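Side-chain contacts in orotidine-5-phosphate decarboxylase/orotate phosphoribosyltransferase, putative (Ompdcase-oprtase, putative) (Leishmania infantum, PDB 3QW3), which probably catalyses the decarboxylation of orotidine 5'-phosphate to UMP, this chain being the decarboxylase domain of a longer protein that probably also has orotate phosphoribosyltransferase activity: residues A[36-41]-A[67-72]; A[45-50]-A[222-227]; A[133-138]-A[144-149]. All coordinates share one frame; numbering follows the deposited sequence. Where two conformers were deposited one is given.

The three contacts sample different layers of one beta/alpha barrel. Interaction 1 pairs helices 27-41 and 60-72 on its outside; interaction 2 brings side chains of strands 47-50 and 223-227 together inside, beside a bound sulfate that may mark the active-site pocket; interaction 3 ties the end of strand 129-135 to the segment after it, next to the second subunit. Interactions 1 and 2, with centres about 14 Å apart, touch through a probable hydrogen bond of 2.8 Å between T41 OG1 and Y48 OH. Interaction 3 lies on the far side of the chain's centre from interaction 1, with centres about 33 Å apart, while about 9 Å separates its nearest atoms from those of interaction 2.

Interaction 1: A[36-41]-A[67-72]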
loop_
_atom_site.group_PDB
_atom_site.type_symbol
_atom_site.label_atom_id
_atom_site.label_comp_id
_atom_site.label_asym_id
_atom_site.label_seq_id
_atom_site.Cartn_x
_atom_site.Cartn_y
_atom_site.Cartn_z
ATOM N N ARG A 36 5.766 -26.342 -7.152
ATOM C CA ARG A 36 5.581 -26.995 -8.456
ATOM C C ARG A 36 5.832 -26.028 -9.617
ATOM O O ARG A 36 6.528 -26.375 -10.573
ATOM C CB ARG A 36 4.178 -27.608 -8.561
ATOM C CG ARG A 36 3.896 -28.376 -9.851
ATOM C CD ARG A 36 2.485 -28.966 -9.831
ATOM N NE ARG A 36 2.262 -29.918 -10.918
ATOM N N LEU A 37 5.283 -24.815 -9.527
ATOM C CA LEU A 37 5.480 -23.817 -10.578
ATOM C C LEU A 37 6.940 -23.356 -10.668
ATOM O O LEU A 37 7.455 -23.139 -11.765
ATOM C CB LEU A 37 4.541 -22.612 -10.391
ATOM C CG LEU A 37 4.463 -21.611 -11.550
ATOM C CD1 LEU A 37 3.986 -22.271 -12.848
ATOM C CD2 LEU A 37 3.542 -20.450 -11.186
ATOM N N ILE A 38 7.598 -23.216 -9.517
ATOM C CA ILE A 38 9.016 -22.855 -9.484
ATOM C C ILE A 38 9.840 -23.946 -10.172
ATOM O O ILE A 38 10.703 -23.648 -11.001
ATOM C CB ILE A 38 9.533 -22.621 -8.043
ATOM C CG1 ILE A 38 8.918 -21.347 -7.450
ATOM C CG2 ILE A 38 11.060 -22.508 -8.026
ATOM C CD1 ILE A 38 8.998 -21.273 -5.931
ATOM N N GLU A 39 9.548 -25.200 -9.838
ATOM C CA GLU A 39 10.230 -26.350 -10.449
ATOM C C GLU A 39 10.071 -26.362 -11.971
ATOM O O GLU A 39 11.023 -26.666 -12.698
ATOM C CB GLU A 39 9.717 -27.664 -9.840
ATOM N N GLN A 40 8.880 -26.011 -12.449
ATOM C CA GLN A 40 8.585 -26.006 -13.886
ATOM C C GLN A 40 9.226 -24.851 -14.664
ATOM O O GLN A 40 9.482 -24.977 -15.866
ATOM C CB GLN A 40 7.072 -25.995 -14.118
ATOM C CG GLN A 40 6.364 -27.270 -13.700
ATOM C CD GLN A 40 4.861 -27.103 -13.616
ATOM O OE1 GLN A 40 4.360 -26.027 -13.297
ATOM N NE2 GLN A 40 4.131 -28.177 -13.893
ATOM N N THR A 41 9.499 -23.736 -13.982
ATOM C CA THR A 41 9.825 -22.487 -14.668
ATOM C C THR A 41 11.203 -21.877 -14.387
ATOM O O THR A 41 11.623 -20.976 -15.110
ATOM C CB THR A 41 8.764 -21.389 -14.371
ATOM O OG1 THR A 41 8.741 -21.118 -12.962
ATOM C CG2 THR A 41 7.375 -21.824 -14.849
ATOM N N SER A 67 7.138 -17.224 3.564
ATOM C CA SER A 67 8.550 -17.400 3.898
ATOM C C SER A 67 9.102 -18.657 3.237
ATOM O O SER A 67 10.178 -18.625 2.627
ATOM C CB SER A 67 8.765 -17.453 5.417
ATOM O OG SER A 67 10.145 -17.609 5.715
ATOM N N GLU A 68 8.344 -19.747 3.339
ATOM C CA GLU A 68 8.726 -21.035 2.762
ATOM C C GLU A 68 8.816 -20.982 1.232
ATOM O O GLU A 68 9.745 -21.537 0.641
ATOM C CB GLU A 68 7.760 -22.137 3.217
ATOM C CG GLU A 68 8.123 -23.531 2.713
ATOM C CD GLU A 68 7.326 -24.652 3.373
ATOM O OE1 GLU A 68 7.673 -25.829 3.131
ATOM O OE2 GLU A 68 6.362 -24.369 4.121
ATOM N N VAL A 69 7.855 -20.312 0.595
ATOM C CA VAL A 69 7.861 -20.166 -0.864
ATOM C C VAL A 69 9.079 -19.360 -1.334
ATOM O O VAL A 69 9.740 -19.741 -2.300
ATOM C CB VAL A 69 6.519 -19.569 -1.400
ATOM C CG1 VAL A 69 6.621 -19.212 -2.881
ATOM C CG2 VAL A 69 5.376 -20.548 -1.182
ATOM N N ILE A 70 9.391 -18.268 -0.638
ATOM C CA ILE A 70 10.569 -17.455 -0.974
ATOM C C ILE A 70 11.857 -18.282 -0.845
ATOM O O ILE A 70 12.711 -18.254 -1.735
ATOM C CB ILE A 70 10.622 -16.147 -0.137
ATOM C CG1 ILE A 70 9.514 -15.191 -0.608
ATOM C CG2 ILE A 70 12.000 -15.481 -0.226
ATOM C CD1 ILE A 70 9.305 -13.971 0.267
ATOM N N ARG A 71 11.969 -19.036 0.247
ATOM C CA ARG A 71 13.120 -19.910 0.477
ATOM C C ARG A 71 13.247 -20.972 -0.626
ATOM O O ARG A 71 14.360 -21.398 -0.954
ATOM C CB ARG A 71 13.031 -20.555 1.865
ATOM C CG ARG A 71 14.365 -20.991 2.452
ATOM C CD ARG A 71 14.242 -21.295 3.947
ATOM N N ALA A 72 12.112 -21.370 -1.204
ATOM C CA ALA A 72 12.059 -22.384 -2.271
ATOM C C ALA A 72 12.626 -21.913 -3.613
ATOM O O ALA A 72 13.004 -22.732 -4.456
ATOM C CB ALA A 72 10.635 -22.892 -2.456
#
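I38 carries this contact, pushing its branched side chain from helix 27-41 against V69 and A72 on helix 60-72. Its terminal methyl does most of the touching: CD1 of I38 lies 4.0 Å from the carbonyl oxygen of V69 and 4.2 Å from CB of A72. The second branch takes a separate line, with CG2 of I38 coming within 4.1 Å of the carbonyl oxygen of A72. V69 adds a looser edge, its CG1 standing 4.4 Å from I38 CD1. The two branches reach different points because CG1 stands beside the backbone N (chi1 -69°) while CG2 is anti to it, and because chi2 at 161° stretches CD1 outward, away from its own backbone and across to the other helix.

Beyond these three residues, I38 also rests on V73 and P74. V69 turns its side chain onto C34, and A72 meets K35. L37 and T41 of helix 27-41 face strand 16-20, L37 on V18 and L20 and T41 on V18, while V69 of helix 60-72 reaches L20 of the same strand. The two helices are neighbours in the outer layer of the beta/alpha barrel. At the end of helix 27-41, OG1 of T41 donates to the carbonyl oxygen of L37 at 2.7 Å, with the donor tilted 34° from the carbonyl plane.

No hydrogen bond passes between the two segments. Methyl groups meet methyl groups and backbone carbonyls at ordinary van der Waals separations, so this is a small contact held by dispersion and the burial of hydrocarbon, without directional bonds.

Interaction 2: A[45-50]-A[222-227]; sequences AAAYKP and GMLINV. With SO4 (sulfate ion), chain D.
K49 lays its CE over the face of the N226 carboxamide, the side chains crossing at about a right angle. CE of K49 is 3.3 Å from ND2 and 3.4 Å from CG of N226, a contact of carbon on amide. Both side chains leave with CG anti to the backbone N; K49 then bends at chi3 (74°) and chi4 (65°), carrying NZ past the amide to the sulfate, where K49 NZ donates to O2 at 2.8 Å. A water 3.0 Å from K49 NZ accepts from it, lies 2.9 Å from N226 OD1 and also reaches O3 of the sulfate. A salt bridge joins NZ to D82, so D82, sulfate and water all hold it. The sulfate probably comes from the crystallisation liquor but may mark the active-site pocket.

Nearer the start of both strands, A46 and A47 turn their methyls toward L224, modelled in two conformers, so that packing is uncertain in detail.

Parallel strands 47-50 and 223-227 of the beta/alpha barrel meet by side chains in its interior; strand 16-20 runs between them, its C17 touching K49, L224 and N226. L197 of strand 196-198 also meets K49, while L7 of helix 3-11 packs against A46 and L224.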
loop_
_atom_site.group_PDB
_atom_site.type_symbol
_atom_site.label_atom_id
_atom_site.label_comp_id
_atom_site.label_asym_id
_atom_site.label_seq_id
_atom_site.Cartn_x
_atom_site.Cartn_y
_atom_site.Cartn_z
ATOM N N ALA A 45 13.356 -18.283 -15.677
ATOM C CA ALA A 45 12.881 -17.156 -14.861
ATOM C C ALA A 45 14.003 -16.189 -14.496
ATOM O O ALA A 45 15.055 -16.609 -14.005
ATOM C CB ALA A 45 12.194 -17.668 -13.606
ATOM N N ALA A 46 13.769 -14.901 -14.741
ATOM C CA ALA A 46 14.663 -13.836 -14.282
ATOM C C ALA A 46 14.331 -13.425 -12.851
ATOM O O ALA A 46 15.190 -12.941 -12.127
ATOM C CB ALA A 46 14.574 -12.634 -15.196
ATOM N N ALA A 47 13.071 -13.607 -12.465
ATOM C CA ALA A 47 12.603 -13.252 -11.122
ATOM C C ALA A 47 11.323 -14.001 -10.807
ATOM O O ALA A 47 10.652 -14.502 -11.718
ATOM C CB ALA A 47 12.362 -11.740 -11.019
ATOM N N TYR A 48 11.008 -14.093 -9.514
ATOM C CA TYR A 48 9.678 -14.511 -9.063
ATOM C C TYR A 48 8.999 -13.369 -8.320
ATOM O O TYR A 48 9.666 -12.574 -7.647
ATOM C CB TYR A 48 9.745 -15.766 -8.190
ATOM C CG TYR A 48 10.044 -16.996 -9.014
ATOM C CD1 TYR A 48 9.017 -17.717 -9.616
ATOM C CD2 TYR A 48 11.359 -17.408 -9.229
ATOM C CE1 TYR A 48 9.287 -18.834 -10.400
ATOM C CE2 TYR A 48 11.638 -18.523 -10.008
ATOM C CZ TYR A 48 10.599 -19.228 -10.589
ATOM O OH TYR A 48 10.874 -20.332 -11.369
ATOM N N LYS A 49 7.679 -13.288 -8.471
ATOM C CA LYS A 49 6.886 -12.230 -7.841
ATOM C C LYS A 49 5.722 -12.810 -7.016
ATOM O O LYS A 49 4.602 -12.974 -7.519
ATOM C CB LYS A 49 6.379 -11.229 -8.892
ATOM C CG LYS A 49 5.702 -9.989 -8.282
ATOM C CD LYS A 49 5.320 -8.944 -9.330
ATOM C CE LYS A 49 4.101 -9.345 -10.178
ATOM N NZ LYS A 49 2.817 -9.452 -9.448
ATOM N N PRO A 50 5.980 -13.127 -5.739
ATOM C CA PRO A 50 4.889 -13.606 -4.895
ATOM C C PRO A 50 3.880 -12.506 -4.566
ATOM O O PRO A 50 4.249 -11.349 -4.362
ATOM C CB PRO A 50 5.595 -14.083 -3.626
ATOM C CG PRO A 50 6.902 -13.407 -3.629
ATOM C CD PRO A 50 7.283 -13.229 -5.060
ATOM N N GLY A 222 16.353 -3.929 -19.159
ATOM C CA GLY A 222 15.625 -2.907 -18.406
ATOM C C GLY A 222 14.121 -3.101 -18.357
ATOM O O GLY A 222 13.397 -2.221 -17.899
ATOM N N MET A 223 13.647 -4.244 -18.838
ATOM C CA MET A 223 12.241 -4.600 -18.686
ATOM C C MET A 223 12.127 -5.974 -18.080
ATOM O O MET A 223 12.790 -6.918 -18.514
ATOM C CB MET A 223 11.506 -4.572 -20.025
ATOM C CG MET A 223 11.032 -3.203 -20.444
ATOM S SD MET A 223 10.202 -3.382 -22.023
ATOM C CE MET A 223 8.546 -3.858 -21.545
ATOM N N LEU A 224 11.288 -6.065 -17.055
ATOM C CA LEU A 224 11.014 -7.328 -16.395
ATOM C C LEU A 224 9.554 -7.643 -16.676
ATOM O O LEU A 224 8.645 -6.984 -16.153
ATOM C CB LEU A 224 11.269 -7.222 -14.883
ATOM C CG LEU A 224 12.213 -8.190 -14.164
ATOM C CD1 LEU A 224 11.988 -8.095 -12.651
ATOM C CD2 LEU A 224 12.111 -9.645 -14.642
ATOM N N ILE A 225 9.333 -8.636 -17.536
ATOM C CA ILE A 225 7.990 -8.981 -18.017
ATOM C C ILE A 225 7.313 -10.009 -17.126
ATOM O O ILE A 225 7.673 -11.187 -17.140
ATOM C CB ILE A 225 8.022 -9.529 -19.475
ATOM C CG1 ILE A 225 8.806 -8.594 -20.412
ATOM C CG2 ILE A 225 6.595 -9.824 -19.990
ATOM C CD1 ILE A 225 8.257 -7.202 -20.527
ATOM N N ASN A 226 6.318 -9.568 -16.364
ATOM C CA ASN A 226 5.635 -10.470 -15.455
ATOM C C ASN A 226 4.512 -11.219 -16.149
ATOM O O ASN A 226 3.711 -10.623 -16.868
ATOM C CB ASN A 226 5.077 -9.733 -14.233
ATOM C CG ASN A 226 4.374 -10.667 -13.270
ATOM O OD1 ASN A 226 3.134 -10.740 -13.244
ATOM N ND2 ASN A 226 5.147 -11.406 -12.489
ATOM N N VAL A 227 4.467 -12.526 -15.926
ATOM C CA VAL A 227 3.352 -13.349 -16.370
ATOM C C VAL A 227 2.840 -14.166 -15.192
ATOM O O VAL A 227 3.616 -14.827 -14.491
ATOM C CB VAL A 227 3.740 -14.278 -17.549
ATOM C CG1 VAL A 227 2.533 -15.103 -17.995
ATOM C CG2 VAL A 227 4.266 -13.457 -18.719
HETATM S S SO4 D . -0.118 -8.454 -11.624
HETATM O O1 SO4 D . -0.890 -7.364 -11.033
HETATM O O2 SO4 D . 1.306 -8.167 -11.481
HETATM O O3 SO4 D . -0.440 -9.707 -10.945
HETATM O O4 SO4 D . -0.460 -8.573 -13.039
HETATM O O HOH W 1 1.590 -11.751 -11.011
#

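Interaction 3: A[133-138]-A[144-149]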
loop_
_atom_site.group_PDB
_atom_site.type_symbol
_atom_site.label_atom_id
_atom_site.label_comp_id
_atom_site.label_asym_id
_atom_site.label_seq_id
_atom_site.Cartn_x
_atom_site.Cartn_y
_atom_site.Cartn_z
ATOM N N LEU A 133 5.077 2.300 -8.220
ATOM C CA LEU A 133 3.954 2.362 -9.157
ATOM C C LEU A 133 4.048 3.611 -10.010
ATOM O O LEU A 133 4.271 4.708 -9.495
ATOM C CB LEU A 133 2.619 2.346 -8.410
ATOM C CG LEU A 133 2.365 1.213 -7.419
ATOM C CD1 LEU A 133 0.971 1.414 -6.797
ATOM C CD2 LEU A 133 2.460 -0.147 -8.087
ATOM N N CYS A 134 3.887 3.445 -11.318
ATOM C CA CYS A 134 3.981 4.579 -12.230
ATOM C C CYS A 134 2.754 4.648 -13.129
ATOM O O CYS A 134 1.924 5.548 -12.994
ATOM C CB CYS A 134 5.277 4.501 -13.044
ATOM S SG CYS A 134 5.497 5.856 -14.201
ATOM N N LYS A 135 2.634 3.677 -14.029
ATOM C CA LYS A 135 1.480 3.589 -14.908
ATOM C C LYS A 135 0.922 2.181 -14.860
ATOM O O LYS A 135 1.616 1.224 -15.191
ATOM C CB LYS A 135 1.869 3.969 -16.342
ATOM C CG LYS A 135 0.720 3.899 -17.352
ATOM C CD LYS A 135 -0.275 5.038 -17.156
ATOM C CE LYS A 135 -1.292 5.101 -18.299
ATOM N NZ LYS A 135 -2.205 3.916 -18.355
ATOM N N THR A 136 -0.331 2.060 -14.434
ATOM C CA THR A 136 -1.019 0.772 -14.418
ATOM C C THR A 136 -2.126 0.748 -15.483
ATOM O O THR A 136 -2.580 1.802 -15.935
ATOM C CB THR A 136 -1.531 0.414 -12.999
ATOM O OG1 THR A 136 -2.380 1.459 -12.512
ATOM C CG2 THR A 136 -0.356 0.256 -12.045
ATOM N N SER A 137 -2.553 -0.453 -15.874
ATOM C CA SER A 137 -3.434 -0.605 -17.033
ATOM C C SER A 137 -4.932 -0.602 -16.727
ATOM O O SER A 137 -5.760 -0.477 -17.641
ATOM C CB SER A 137 -3.044 -1.854 -17.827
ATOM O OG SER A 137 -1.756 -1.687 -18.401
ATOM N N ASN A 138 -5.281 -0.720 -15.447
ATOM C CA ASN A 138 -6.679 -0.743 -15.014
ATOM C C ASN A 138 -7.419 0.577 -15.286
ATOM O O ASN A 138 -6.792 1.629 -15.431
ATOM C CB ASN A 138 -6.766 -1.141 -13.532
ATOM C CG ASN A 138 -6.060 -0.152 -12.613
ATOM O OD1 ASN A 138 -6.707 0.591 -11.876
ATOM N ND2 ASN A 138 -4.734 -0.128 -12.664
ATOM N N LEU A 144 -6.059 9.452 -11.603
ATOM C CA LEU A 144 -4.924 10.222 -11.103
ATOM C C LEU A 144 -3.748 10.203 -12.070
ATOM O O LEU A 144 -3.191 11.249 -12.388
ATOM C CB LEU A 144 -4.467 9.712 -9.729
ATOM C CG LEU A 144 -5.152 10.214 -8.452
ATOM C CD1 LEU A 144 -6.536 9.600 -8.264
ATOM C CD2 LEU A 144 -4.277 9.915 -7.245
ATOM N N GLN A 145 -3.378 9.008 -12.530
ATOM C CA GLN A 145 -2.167 8.832 -13.337
ATOM C C GLN A 145 -2.177 9.653 -14.628
ATOM O O GLN A 145 -1.141 10.166 -15.051
ATOM C CB GLN A 145 -1.958 7.352 -13.667
ATOM C CG GLN A 145 -1.602 6.497 -12.463
ATOM C CD GLN A 145 -1.708 5.016 -12.752
ATOM O OE1 GLN A 145 -1.583 4.586 -13.901
ATOM N NE2 GLN A 145 -1.930 4.222 -11.710
ATOM N N CYS A 146 -3.353 9.771 -15.242
ATOM C CA CYS A 146 -3.479 10.453 -16.526
ATOM C C CYS A 146 -3.944 11.905 -16.401
ATOM O O CYS A 146 -4.283 12.540 -17.404
ATOM C CB CYS A 146 -4.387 9.659 -17.469
ATOM S SG CYS A 146 -3.717 8.045 -17.915
ATOM N N LEU A 147 -3.955 12.424 -15.173
ATOM C CA LEU A 147 -4.177 13.852 -14.952
ATOM C C LEU A 147 -2.985 14.636 -15.489
ATOM O O LEU A 147 -1.849 14.152 -15.464
ATOM C CB LEU A 147 -4.399 14.166 -13.471
ATOM C CG LEU A 147 -5.696 13.666 -12.823
ATOM C CD1 LEU A 147 -5.696 13.970 -11.329
ATOM C CD2 LEU A 147 -6.922 14.274 -13.494
ATOM N N ARG A 148 -3.256 15.845 -15.971
ATOM C CA ARG A 148 -2.240 16.690 -16.580
ATOM C C ARG A 148 -1.562 17.604 -15.562
ATOM O O ARG A 148 -2.223 18.405 -14.896
ATOM C CB ARG A 148 -2.856 17.517 -17.712
ATOM C CG ARG A 148 -1.921 18.552 -18.306
ATOM C CD ARG A 148 -2.468 19.119 -19.608
ATOM N NE ARG A 148 -1.499 19.989 -20.267
ATOM C CZ ARG A 148 -1.594 20.397 -21.528
ATOM N NH1 ARG A 148 -2.616 20.011 -22.278
ATOM N NH2 ARG A 148 -0.660 21.186 -22.041
ATOM N N VAL A 149 -0.243 17.469 -15.444
ATOM C CA VAL A 149 0.567 18.374 -14.625
ATOM C C VAL A 149 1.469 19.147 -15.585
ATOM O O VAL A 149 2.431 18.596 -16.131
ATOM C CB VAL A 149 1.422 17.615 -13.577
ATOM C CG1 VAL A 149 2.328 18.575 -12.817
ATOM C CG2 VAL A 149 0.529 16.847 -12.611
#
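Q145 turns its carboxamide to the backbone and side chain of T136 and uses both ends of the amide there. OE1 of Q145 accepts from the backbone N of T136 at 2.9 Å in a nearly straight bond (166°), the N-H approaching tilted from the plane of the Q145 carbonyl. NE2 of Q145 donates to OG1 of T136, also at 2.9 Å and with the partner only 6° out of the amide plane. In T136, chi1 (56°) sets OG1 between the backbone N and the carbonyl carbon, within reach of NE2 while OE1 takes the N-H. Each amide atom has a second partner: S141 OG bonds OE1, and Y113 O of the second subunit accepts from NE2. Four bonds therefore grip this buried amide and fix its rotation.

The site lies where strand 129-135 of the beta/alpha barrel gives way to the segment leading to helix 154-163; Q145 itself sits in a type I turn, closed by L147 N bonding to L144 O at 3.1 Å.

K135 passes slantwise across Q145, its CD 3.5 Å from Q145 OE1 and its CE 3.8 Å from C146 SG. Its NZ bonds to S141 OG and, from above the carbonyl plane, to T136 O at 3.2 Å. The carbonyl oxygen of C134 is taken by Y113 OH of the second subunit, whose M114 packs on T136 and whose V149 meets L147 and V149.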